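Maleylpyruvate isomerase (Ralstonia sp., PDB 2V6K) catalyses the glutathione-dependent cis-trans isomerisation of maleylpyruvate to fumarylpyruvate during naphthalene degradation, working as a homodimeric zeta-class glutathione transferase. Local coordinates at residues S14-I19 against I65-I70; A99-D104 against D166-P171; I70-E75 against R93-A98; A20-G25 against F202-P207. One frame throughout, in Å; residues are numbered along the deposited sequence.

How the interactions relate
The four contacts show how a glutathione transferase joins its thioredoxin-like N-terminal domain to its helical C-terminal domain. Interactions 1 and 4 share helix 12-24, interactions 1 and 3 share helix 67-77 and Ile70, and interactions 2 and 3 share helix 88-104. Interaction 1 lies within the N-terminal domain and interaction 2 within the C-terminal one; interactions 3 and 4 bridge the two. Along the chain, interactions 2 and 3 are nested inside the loop closed by interaction 4, whose segments alternate with those of interaction 1. Centres lie about 10 to 15 Å apart, and interactions 1 to 3 also touch the second subunit, so glutathione binding, domain packing and dimerisation meet here.

Interaction 1: residues S14-I19 against I65-I70; sequences SHRLRI and IQSPAI. With TGG (gamma-glutamyl-S-(1,2-dicarboxyethyl)cysteinylglycine), chain C.
Ser67 OG is gripped by two groups: Arg16 NH1 donates to it over 2.9 Å, while the hydroxyl itself donates to the TGG carboxylate oxygen OC1, 2.6 Å from Ser67 OG. This is the gamma-glutamyl end of the glutathione site in the thioredoxin-like domain, where helix 67-77 begins beside helix 12-24. The arginine bond is bent, with an N-H...O angle of 131°, and the hydroxyl lies tilted from the guanidinium plane. Arg16 leaves its helix with CG anti to the backbone N (chi1 -177°), and a later bend at chi3 turns the guanidinium across to the serine. Its NH1 also stands 3.4 Å from TGG OC1, so its positive charge probably steadies the carboxylate as well.

The other carboxylate oxygen is held by the backbone: Ser67 N, in the first turn of its helix, donates almost straight (174°) to TGG OT1 at 2.8 Å. The helix start would add some favourable potential for the anion. Gln66, at the N-cap position, uses OE1 to accept from the ligand amino group NN1 at 2.7 Å, and its NE2 donates to Gln51 of the same chain and to Asp104 of the second subunit. Deeper between the helices the contact turns apolar. There the side chains of Leu17 and Ile70 cross at about a right angle, with Leu17 CD1 3.7 Å from Ile70 CG2.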
# COMPACT_ATOMS: atom_id res chain seq x y z
N SER A 14 6.87 -11.43 2.49
CA SER A 14 8.21 -12.02 2.48
C SER A 14 8.54 -12.56 1.10
O SER A 14 9.62 -12.30 0.57
CB SER A 14 8.31 -13.16 3.50
OG SER A 14 8.14 -12.68 4.83
N HIS A 15 7.61 -13.32 0.54
CA HIS A 15 7.71 -13.89 -0.80
C HIS A 15 7.96 -12.78 -1.84
O HIS A 15 8.86 -12.91 -2.68
CB HIS A 15 6.40 -14.65 -1.05
CG HIS A 15 6.33 -15.44 -2.32
ND1 HIS A 15 5.20 -16.13 -2.68
CD2 HIS A 15 7.22 -15.62 -3.33
CE1 HIS A 15 5.39 -16.71 -3.85
NE2 HIS A 15 6.61 -16.43 -4.26
N ARG A 16 7.17 -11.71 -1.75
CA ARG A 16 7.30 -10.53 -2.61
C ARG A 16 8.74 -9.99 -2.61
O ARG A 16 9.33 -9.76 -3.67
CB ARG A 16 6.31 -9.48 -2.11
CG ARG A 16 6.21 -8.18 -2.90
CD ARG A 16 5.51 -7.13 -2.06
NE ARG A 16 4.12 -7.49 -1.80
CZ ARG A 16 3.31 -6.82 -0.98
NH1 ARG A 16 3.76 -5.78 -0.29
NH2 ARG A 16 2.04 -7.21 -0.85
N LEU A 17 9.29 -9.79 -1.42
CA LEU A 17 10.63 -9.25 -1.31
C LEU A 17 11.69 -10.26 -1.74
O LEU A 17 12.69 -9.89 -2.37
CB LEU A 17 10.88 -8.73 0.11
CG LEU A 17 12.27 -8.17 0.41
CD1 LEU A 17 12.69 -7.11 -0.61
CD2 LEU A 17 12.30 -7.59 1.80
N ARG A 18 11.48 -11.54 -1.43
CA ARG A 18 12.42 -12.57 -1.87
C ARG A 18 12.54 -12.60 -3.38
O ARG A 18 13.64 -12.77 -3.92
CB ARG A 18 12.05 -13.96 -1.34
CG ARG A 18 12.26 -14.13 0.16
CD ARG A 18 12.07 -15.58 0.61
NE ARG A 18 10.79 -16.19 0.23
CZ ARG A 18 9.78 -16.43 1.07
NH1 ARG A 18 9.84 -16.08 2.36
NH2 ARG A 18 8.68 -17.01 0.61
N ILE A 19 11.42 -12.43 -4.09
CA ILE A 19 11.46 -12.41 -5.55
C ILE A 19 12.34 -11.26 -6.03
O ILE A 19 13.21 -11.46 -6.89
CB ILE A 19 10.06 -12.30 -6.20
CG1 ILE A 19 9.19 -13.52 -5.85
CG2 ILE A 19 10.19 -12.17 -7.72
CD1 ILE A 19 7.69 -13.30 -6.12
N ILE A 65 12.25 -1.41 6.82
CA ILE A 65 10.93 -2.02 6.89
C ILE A 65 10.09 -1.57 5.70
O ILE A 65 10.48 -0.66 4.96
CB ILE A 65 10.20 -1.72 8.23
CG1 ILE A 65 9.83 -0.24 8.34
CG2 ILE A 65 11.05 -2.19 9.41
CD1 ILE A 65 8.78 0.06 9.40
N GLN A 66 8.93 -2.21 5.54
CA GLN A 66 7.96 -1.93 4.47
C GLN A 66 8.41 -2.44 3.11
O GLN A 66 9.16 -1.76 2.39
CB GLN A 66 7.58 -0.45 4.42
CG GLN A 66 6.64 -0.07 5.55
CD GLN A 66 5.30 -0.75 5.45
OE1 GLN A 66 4.81 -1.07 4.36
NE2 GLN A 66 4.68 -1.00 6.61
N SER A 67 7.93 -3.62 2.74
CA SER A 67 8.35 -4.20 1.46
C SER A 67 8.21 -3.26 0.26
O SER A 67 9.09 -3.27 -0.60
CB SER A 67 7.71 -5.58 1.22
OG SER A 67 6.32 -5.51 0.96
N PRO A 68 7.14 -2.44 0.17
CA PRO A 68 7.11 -1.56 -1.01
C PRO A 68 8.30 -0.59 -1.07
O PRO A 68 8.85 -0.36 -2.16
CB PRO A 68 5.79 -0.79 -0.84
CG PRO A 68 4.94 -1.74 -0.06
CD PRO A 68 5.90 -2.28 0.96
N ALA A 69 8.67 -0.04 0.08
CA ALA A 69 9.80 0.89 0.18
C ALA A 69 11.14 0.18 -0.01
O ALA A 69 12.05 0.71 -0.67
CB ALA A 69 9.76 1.59 1.52
N ILE A 70 11.27 -1.01 0.56
CA ILE A 70 12.48 -1.80 0.39
C ILE A 70 12.68 -2.16 -1.08
O ILE A 70 13.80 -2.06 -1.60
CB ILE A 70 12.47 -3.09 1.25
CG1 ILE A 70 12.39 -2.73 2.73
CG2 ILE A 70 13.72 -3.92 0.96
CD1 ILE A 70 12.08 -3.91 3.64
OC1 TGG C . 4.59 -4.79 2.81
CO1 TGG C . 4.90 -4.63 4.01
OT1 TGG C . 6.04 -4.87 4.46
CA1 TGG C . 3.85 -4.10 4.93
NN1 TGG C . 3.01 -3.12 4.24
CB1 TGG C . 2.94 -5.23 5.42
CG1 TGG C . 3.71 -6.23 6.27
CD1 TGG C . 2.84 -7.21 7.03
OE1 TGG C . 1.49 -7.24 6.66
NN2 TGG C . 3.42 -8.52 6.99
CA2 TGG C . 2.69 -9.72 7.31
CO2 TGG C . 2.75 -9.78 8.83
OC2 TGG C . 4.03 -10.02 9.34
NN3 TGG C . 1.71 -10.55 9.45
CA3 TGG C . 1.79 -10.86 10.86
CO3 TGG C . 0.47 -10.60 11.51
OC3 TGG C . -0.48 -10.17 10.82
OT3 TGG C . 0.39 -10.85 12.74
CB2 TGG C . 3.42 -10.78 6.51
SG2 TGG C . 2.99 -12.44 6.88
CD2 TGG C . 1.35 -12.79 6.34
CE2 TGG C . 1.32 -12.87 4.83
OE2 TGG C . 1.17 -13.97 4.26
OF2 TGG C . 1.44 -11.81 4.17
CF2 TGG C . 1.00 -14.11 7.02
CH2 TGG C . -0.44 -14.52 6.86
OI2 TGG C . -1.28 -13.68 6.47
OJ2 TGG C . -0.74 -15.71 7.11

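Interaction 2: residues A99-D104 against D166-P171; sequences AIVGCD and DCYLVP. With TGG (gamma-glutamyl-S-(1,2-dicarboxyethyl)cysteinylglycine), chain F.
With CG1 anti to the backbone N (chi1 173°), Val101 turns that methyl to the carbonyl oxygen and CB of Tyr168, whose own chi1 (-74°, CG anti to the carbonyl carbon) carries the ring past Gly102. The helices set the approach of Val101 CB to Tyr168 CB, 4.0 Å, and Val101 CG1 comes 3.5 Å from Tyr168 O. The ring presents an edge to the glycine backbone: Tyr168 CD1 is 3.8 Å from Gly102 N, and Gly102 CA lies in the ring plane. With no side chain at Gly102, the aromatic edge can rest directly on the helix backbone. The two helix segments approach to 9.0 Å between axes and cross at 59°.

At the end of segment 99-104, Asp104 reaches the glutathione site of the second subunit. Its OD1 accepts from the amino group NN1 of TGG at 2.9 Å, with a weak second bond from NN1 to OD2; Gln51 of the second subunit also donates to Asp104 OD2. Away from the dimer interface, this crossing belongs to the all-helical domain: Val101 and Leu169 both pack on Tyr143 of helix 125-149, while Tyr168 and Pro171 lean on helix 12-24 of the N-terminal domain.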
# COMPACT_ATOMS: atom_id res chain seq x y z
N ALA A 99 0.38 -1.57 -6.44
CA ALA A 99 -0.39 -1.02 -5.34
C ALA A 99 -1.79 -1.62 -5.22
O ALA A 99 -2.33 -1.70 -4.12
CB ALA A 99 -0.46 0.50 -5.47
N ILE A 100 -2.39 -2.06 -6.33
CA ILE A 100 -3.66 -2.80 -6.23
C ILE A 100 -3.46 -3.97 -5.26
O ILE A 100 -4.27 -4.18 -4.35
CB ILE A 100 -4.13 -3.33 -7.60
CG1 ILE A 100 -4.58 -2.16 -8.48
CG2 ILE A 100 -5.26 -4.37 -7.44
CD1 ILE A 100 -4.87 -2.55 -9.91
N VAL A 101 -2.38 -4.71 -5.44
CA VAL A 101 -2.09 -5.84 -4.56
C VAL A 101 -1.63 -5.37 -3.18
O VAL A 101 -2.15 -5.81 -2.15
CB VAL A 101 -1.00 -6.75 -5.17
CG1 VAL A 101 -0.59 -7.83 -4.18
CG2 VAL A 101 -1.51 -7.39 -6.46
N GLY A 102 -0.65 -4.47 -3.17
CA GLY A 102 0.03 -4.11 -1.93
C GLY A 102 -0.81 -3.30 -0.97
O GLY A 102 -0.60 -3.36 0.24
N CYS A 103 -1.74 -2.51 -1.51
CA CYS A 103 -2.66 -1.72 -0.69
C CYS A 103 -4.01 -2.38 -0.55
O CYS A 103 -4.56 -2.42 0.54
CB CYS A 103 -2.87 -0.33 -1.29
SG CYS A 103 -1.40 0.69 -1.47
N ASP A 104 -4.56 -2.86 -1.66
CA ASP A 104 -5.99 -3.13 -1.71
C ASP A 104 -6.38 -4.60 -1.66
O ASP A 104 -7.57 -4.92 -1.68
CB ASP A 104 -6.63 -2.45 -2.92
CG ASP A 104 -6.36 -0.96 -2.96
OD1 ASP A 104 -6.10 -0.34 -1.90
OD2 ASP A 104 -6.39 -0.42 -4.08
N ASP A 166 5.12 -7.95 -10.91
CA ASP A 166 5.11 -9.41 -10.83
C ASP A 166 5.54 -9.90 -9.45
O ASP A 166 5.07 -10.94 -8.99
CB ASP A 166 6.03 -10.01 -11.89
CG ASP A 166 5.66 -9.57 -13.29
OD1 ASP A 166 4.49 -9.74 -13.68
OD2 ASP A 166 6.56 -9.06 -13.99
N CYS A 167 6.44 -9.15 -8.81
CA CYS A 167 6.86 -9.48 -7.45
C CYS A 167 5.69 -9.43 -6.48
O CYS A 167 5.64 -10.22 -5.54
CB CYS A 167 7.95 -8.53 -6.95
SG CYS A 167 9.47 -8.58 -7.89
N TYR A 168 4.74 -8.53 -6.72
CA TYR A 168 3.53 -8.45 -5.90
C TYR A 168 2.48 -9.47 -6.34
O TYR A 168 1.81 -10.06 -5.49
CB TYR A 168 2.91 -7.06 -6.00
CG TYR A 168 3.59 -5.93 -5.26
CD1 TYR A 168 2.94 -5.27 -4.21
CD2 TYR A 168 4.85 -5.46 -5.65
CE1 TYR A 168 3.53 -4.20 -3.56
CE2 TYR A 168 5.45 -4.38 -5.00
CZ TYR A 168 4.78 -3.75 -3.96
OH TYR A 168 5.33 -2.67 -3.33
N LEU A 169 2.32 -9.66 -7.64
CA LEU A 169 1.24 -10.51 -8.14
C LEU A 169 1.42 -11.98 -7.76
O LEU A 169 0.46 -12.63 -7.31
CB LEU A 169 1.09 -10.38 -9.66
CG LEU A 169 -0.02 -11.23 -10.28
CD1 LEU A 169 -1.39 -10.72 -9.84
CD2 LEU A 169 0.10 -11.25 -11.79
N VAL A 170 2.62 -12.51 -7.96
CA VAL A 170 2.85 -13.94 -7.76
C VAL A 170 2.49 -14.41 -6.33
O VAL A 170 1.75 -15.38 -6.18
CB VAL A 170 4.26 -14.35 -8.24
CG1 VAL A 170 4.64 -15.73 -7.73
CG2 VAL A 170 4.30 -14.32 -9.76
N PRO A 171 2.99 -13.73 -5.28
CA PRO A 171 2.56 -14.14 -3.94
C PRO A 171 1.06 -13.99 -3.71
O PRO A 171 0.48 -14.78 -2.97
CB PRO A 171 3.34 -13.19 -3.03
CG PRO A 171 4.53 -12.78 -3.84
CD PRO A 171 3.97 -12.64 -5.23
OC1 TGG F . -4.71 4.74 -2.73
CO1 TGG F . -5.47 4.30 -3.61
OT1 TGG F . -5.85 4.98 -4.59
CA1 TGG F . -5.96 2.89 -3.49
NN1 TGG F . -4.88 2.06 -2.96
CB1 TGG F . -7.15 2.80 -2.54
CG1 TGG F . -8.35 3.55 -3.10
CD1 TGG F . -9.65 3.29 -2.36
OE1 TGG F . -9.52 2.60 -1.14
NN2 TGG F . -10.39 4.51 -2.21
CA2 TGG F . -11.48 4.67 -1.28
CO2 TGG F . -12.66 4.06 -2.02
OC2 TGG F . -13.09 4.82 -3.13
NN3 TGG F . -13.73 3.60 -1.18
CA3 TGG F . -15.01 3.27 -1.75
CO3 TGG F . -15.49 1.97 -1.17
OC3 TGG F . -14.80 1.40 -0.30
OT3 TGG F . -16.57 1.52 -1.61
CB2 TGG F . -11.49 6.16 -1.00
SG2 TGG F . -12.85 6.80 -0.10
CD2 TGG F . -12.83 6.20 1.56
CE2 TGG F . -11.74 6.88 2.35
OE2 TGG F . -12.03 7.73 3.23
OF2 TGG F . -10.54 6.59 2.12
CF2 TGG F . -14.23 6.52 2.08
CH2 TGG F . -14.52 5.93 3.44
OI2 TGG F . -13.80 5.03 3.90
OJ2 TGG F . -15.50 6.40 4.07

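Interaction 3: residues I70-E75 against R93-A98; sequences IIEWLE and RVRALA
Glu72 and Arg95 form a side-on, two-pronged salt bridge that ties helix 67-77 of the thioredoxin-like domain to helix 88-104 of the helical domain in this glutathione transferase fold. Arg95 NE donates to Glu72 OE2 over 2.7 Å, and Arg95 NH2 donates to Glu72 OE1 over 2.9 Å, the latter almost perfectly straight at 176°. Both oxygens are approached from their syn side, and both lie close to the guanidinium plane. Since the carboxylate and guanidinium planes are only 20° apart, the paired bonds hold each group flat against rotation.

The charges nearby extend this pattern. Across the dimer interface Arg95 NH2 and Glu72 OE1 each have a long, weak ion pair with the matching group of the second subunit, and Arg95 NH1 lies close to the like-charged NH2 of Arg91. The carboxylate presumably offsets part of that crowding of positive charge.

This ion pair is the one contact between the two segments, whose nearest CA atoms, those of Glu72 and Arg95, are 9.9 Å from each other. The long side chains span the distance, and Leu84 packs on both Glu72 and Val94. Arg95 is extended from CG to NE, whereas Glu72 bends at chi2 (-95°), and the arginine CD is left 3.6 Å from Glu72 OE2.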
# COMPACT_ATOMS: atom_id res chain seq x y z
N ILE A 70 11.27 -1.01 0.56
CA ILE A 70 12.48 -1.80 0.39
C ILE A 70 12.68 -2.16 -1.08
O ILE A 70 13.80 -2.06 -1.60
CB ILE A 70 12.47 -3.09 1.25
CG1 ILE A 70 12.39 -2.73 2.73
CG2 ILE A 70 13.72 -3.92 0.96
CD1 ILE A 70 12.08 -3.91 3.64
N ILE A 71 11.62 -2.58 -1.76
CA ILE A 71 11.73 -2.95 -3.17
C ILE A 71 12.12 -1.76 -4.05
O ILE A 71 12.98 -1.89 -4.93
CB ILE A 71 10.48 -3.69 -3.66
CG1 ILE A 71 10.37 -5.04 -2.94
CG2 ILE A 71 10.51 -3.88 -5.18
CD1 ILE A 71 9.04 -5.75 -3.13
N GLU A 72 11.53 -0.59 -3.80
CA GLU A 72 11.93 0.63 -4.51
C GLU A 72 13.41 0.97 -4.24
O GLU A 72 14.13 1.40 -5.16
CB GLU A 72 11.05 1.81 -4.11
CG GLU A 72 9.60 1.70 -4.56
CD GLU A 72 9.30 2.39 -5.88
OE1 GLU A 72 10.22 2.92 -6.54
OE2 GLU A 72 8.10 2.44 -6.24
N TRP A 73 13.85 0.76 -3.01
CA TRP A 73 15.26 0.95 -2.63
C TRP A 73 16.18 -0.02 -3.39
O TRP A 73 17.21 0.40 -3.93
CB TRP A 73 15.40 0.83 -1.11
CG TRP A 73 16.79 0.91 -0.55
CD1 TRP A 73 17.47 2.04 -0.19
CD2 TRP A 73 17.65 -0.19 -0.24
NE1 TRP A 73 18.71 1.71 0.31
CE2 TRP A 73 18.84 0.35 0.29
CE3 TRP A 73 17.53 -1.58 -0.36
CZ2 TRP A 73 19.92 -0.46 0.69
CZ3 TRP A 73 18.60 -2.38 0.04
CH2 TRP A 73 19.77 -1.81 0.56
N LEU A 74 15.79 -1.29 -3.47
CA LEU A 74 16.56 -2.28 -4.24
C LEU A 74 16.68 -1.88 -5.70
O LEU A 74 17.75 -2.03 -6.29
CB LEU A 74 15.91 -3.66 -4.17
CG LEU A 74 16.01 -4.42 -2.86
CD1 LEU A 74 15.19 -5.69 -2.95
CD2 LEU A 74 17.47 -4.77 -2.56
N GLU A 75 15.60 -1.38 -6.29
CA GLU A 75 15.61 -0.99 -7.69
C GLU A 75 16.64 0.11 -7.96
O GLU A 75 17.34 0.07 -8.97
CB GLU A 75 14.21 -0.54 -8.13
CG GLU A 75 14.15 0.11 -9.51
CD GLU A 75 14.52 -0.82 -10.66
OE1 GLU A 75 14.73 -2.03 -10.45
OE2 GLU A 75 14.58 -0.31 -11.79
N ARG A 93 2.20 2.98 -14.29
CA ARG A 93 1.36 1.79 -14.52
C ARG A 93 1.84 0.60 -13.70
O ARG A 93 1.03 -0.12 -13.12
CB ARG A 93 1.32 1.39 -16.00
CG ARG A 93 0.94 2.49 -16.96
CD ARG A 93 -0.46 2.99 -16.72
NE ARG A 93 -0.71 4.18 -17.53
CZ ARG A 93 -1.84 4.89 -17.53
NH1 ARG A 93 -2.86 4.54 -16.75
NH2 ARG A 93 -1.92 5.95 -18.30
N VAL A 94 3.15 0.38 -13.66
CA VAL A 94 3.71 -0.72 -12.89
C VAL A 94 3.49 -0.48 -11.40
O VAL A 94 3.11 -1.40 -10.67
CB VAL A 94 5.21 -0.94 -13.21
CG1 VAL A 94 5.82 -1.94 -12.24
CG2 VAL A 94 5.38 -1.44 -14.64
N ARG A 95 3.71 0.74 -10.94
CA ARG A 95 3.43 1.05 -9.54
C ARG A 95 1.95 0.90 -9.20
O ARG A 95 1.61 0.50 -8.09
CB ARG A 95 3.91 2.46 -9.18
CG ARG A 95 5.42 2.58 -9.06
CD ARG A 95 5.80 3.95 -8.52
NE ARG A 95 7.23 4.06 -8.25
CZ ARG A 95 8.05 4.95 -8.80
NH1 ARG A 95 7.60 5.85 -9.68
NH2 ARG A 95 9.33 4.95 -8.45
N ALA A 96 1.06 1.22 -10.14
CA ALA A 96 -0.38 1.09 -9.90
C ALA A 96 -0.78 -0.38 -9.77
O ALA A 96 -1.54 -0.74 -8.86
CB ALA A 96 -1.18 1.77 -11.00
N LEU A 97 -0.26 -1.22 -10.66
CA LEU A 97 -0.52 -2.66 -10.57
C LEU A 97 -0.05 -3.20 -9.23
O LEU A 97 -0.79 -3.93 -8.55
CB LEU A 97 0.18 -3.40 -11.72
CG LEU A 97 -0.45 -3.23 -13.10
CD1 LEU A 97 0.48 -3.77 -14.18
CD2 LEU A 97 -1.82 -3.89 -13.19
N ALA A 98 1.16 -2.83 -8.83
CA ALA A 98 1.71 -3.28 -7.56
C ALA A 98 0.83 -2.83 -6.41
O ALA A 98 0.56 -3.60 -5.49
CB ALA A 98 3.14 -2.79 -7.37

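Interaction 4: residues A20-G25 against F202-P207; sequences ALNLKG and FRRAAP
Asn22 presses its amide nitrogen onto the last turn of helix 200-205, where Asn22 ND2 lies 3.5 Å from Ala205 CB. Asn22 ND2 is also 3.4 Å from Ala205 N, but two donors meet there and make no bond. Both residues are buried, and this inner part of the contact joins the end of helix 12-24 in the N-terminal domain to helix 200-205, the last helix of the chain. The amide is oriented from outside: ND2 donates to Ala201 O, and OD1 is bonded to the hydroxyl of Tyr28. Also on the packed side, Leu23 CD1 lightly touches the buried Phe202 at CE2, 4.2 Å away.

The other side faces solvent. There the exposed Arg204 bends at chi3 (-69°), bringing a face of its guanidinium to the amide, with ND2 over that face and the planes 33° apart; Arg204 NH1 is 3.6 Å from Asn22 CG. Its NE forms a salt bridge with Asp200. Between the segments a water accepts from Asn22 ND2 at 3.0 Å and donates to Arg204 O at 2.9 Å. With both amide hydrogens of Asn22 engaged, by Ala201 O and by the water, the buried side chain meets its polar needs while linking the domains, partly through solvent.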
# COMPACT_ATOMS: atom_id res chain seq x y z
N ALA A 20 12.13 -10.07 -5.48
CA ALA A 20 12.90 -8.89 -5.89
C ALA A 20 14.39 -9.07 -5.61
O ALA A 20 15.23 -8.78 -6.47
CB ALA A 20 12.37 -7.65 -5.20
N LEU A 21 14.73 -9.57 -4.42
CA LEU A 21 16.13 -9.84 -4.07
C LEU A 21 16.75 -10.83 -5.04
O LEU A 21 17.88 -10.62 -5.50
CB LEU A 21 16.25 -10.34 -2.63
CG LEU A 21 16.02 -9.30 -1.53
CD1 LEU A 21 15.69 -9.99 -0.23
CD2 LEU A 21 17.25 -8.42 -1.37
N ASN A 22 16.03 -11.90 -5.35
CA ASN A 22 16.54 -12.92 -6.26
C ASN A 22 16.72 -12.40 -7.68
O ASN A 22 17.71 -12.73 -8.34
CB ASN A 22 15.65 -14.17 -6.27
CG ASN A 22 15.65 -14.90 -4.95
OD1 ASN A 22 16.40 -14.57 -4.04
ND2 ASN A 22 14.79 -15.91 -4.84
N LEU A 23 15.78 -11.58 -8.15
CA LEU A 23 15.90 -11.01 -9.48
C LEU A 23 17.15 -10.13 -9.58
O LEU A 23 17.81 -10.10 -10.62
CB LEU A 23 14.65 -10.22 -9.86
CG LEU A 23 13.43 -11.06 -10.25
CD1 LEU A 23 12.18 -10.19 -10.28
CD2 LEU A 23 13.63 -11.73 -11.61
N LYS A 24 17.47 -9.44 -8.50
CA LYS A 24 18.66 -8.58 -8.45
C LYS A 24 19.95 -9.37 -8.21
O LYS A 24 21.04 -8.83 -8.36
CB LYS A 24 18.50 -7.50 -7.37
CG LYS A 24 17.39 -6.49 -7.61
CD LYS A 24 17.59 -5.70 -8.91
CE LYS A 24 16.66 -4.51 -8.95
NZ LYS A 24 16.87 -3.68 -10.17
N GLY A 25 19.82 -10.63 -7.81
CA GLY A 25 20.98 -11.47 -7.50
C GLY A 25 21.72 -11.02 -6.25
O GLY A 25 22.92 -11.24 -6.10
N PHE A 202 12.04 -16.63 -9.29
CA PHE A 202 10.73 -16.86 -8.68
C PHE A 202 10.68 -18.21 -7.98
O PHE A 202 10.19 -18.32 -6.85
CB PHE A 202 9.62 -16.75 -9.73
CG PHE A 202 9.30 -15.34 -10.15
CD1 PHE A 202 8.22 -14.66 -9.59
CD2 PHE A 202 10.06 -14.69 -11.12
CE1 PHE A 202 7.91 -13.36 -9.97
CE2 PHE A 202 9.75 -13.39 -11.52
CZ PHE A 202 8.67 -12.72 -10.94
N ARG A 203 11.20 -19.25 -8.64
CA ARG A 203 11.18 -20.58 -8.05
C ARG A 203 11.90 -20.60 -6.70
O ARG A 203 11.40 -21.18 -5.74
CB ARG A 203 11.81 -21.60 -9.00
CG ARG A 203 11.00 -21.83 -10.26
CD ARG A 203 11.68 -22.82 -11.19
NE ARG A 203 10.80 -23.16 -12.31
CZ ARG A 203 11.05 -24.10 -13.20
NH1 ARG A 203 12.16 -24.82 -13.13
NH2 ARG A 203 10.18 -24.33 -14.18
N ARG A 204 13.05 -19.94 -6.64
CA ARG A 204 13.85 -19.93 -5.41
C ARG A 204 13.19 -19.14 -4.29
O ARG A 204 13.48 -19.36 -3.12
CB ARG A 204 15.26 -19.40 -5.68
CG ARG A 204 16.15 -20.39 -6.43
CD ARG A 204 17.60 -19.92 -6.52
NE ARG A 204 17.75 -18.76 -7.39
CZ ARG A 204 18.05 -17.53 -6.97
NH1 ARG A 204 18.23 -17.28 -5.68
NH2 ARG A 204 18.16 -16.54 -7.85
N ALA A 205 12.29 -18.23 -4.66
CA ALA A 205 11.61 -17.35 -3.71
C ALA A 205 10.33 -17.95 -3.14
O ALA A 205 9.80 -17.44 -2.14
CB ALA A 205 11.31 -16.01 -4.36
N ALA A 206 9.82 -19.00 -3.78
CA ALA A 206 8.51 -19.57 -3.41
C ALA A 206 8.54 -20.12 -1.99
O ALA A 206 9.56 -20.64 -1.55
CB ALA A 206 8.10 -20.64 -4.40
N PRO A 207 7.41 -20.01 -1.26
CA PRO A 207 7.31 -20.52 0.11
C PRO A 207 7.88 -21.93 0.33
O PRO A 207 8.65 -22.15 1.27
CB PRO A 207 5.80 -20.49 0.37
CG PRO A 207 5.35 -19.30 -0.39
CD PRO A 207 6.16 -19.34 -1.67
O HOH W 1 14.52 -16.84 -2.05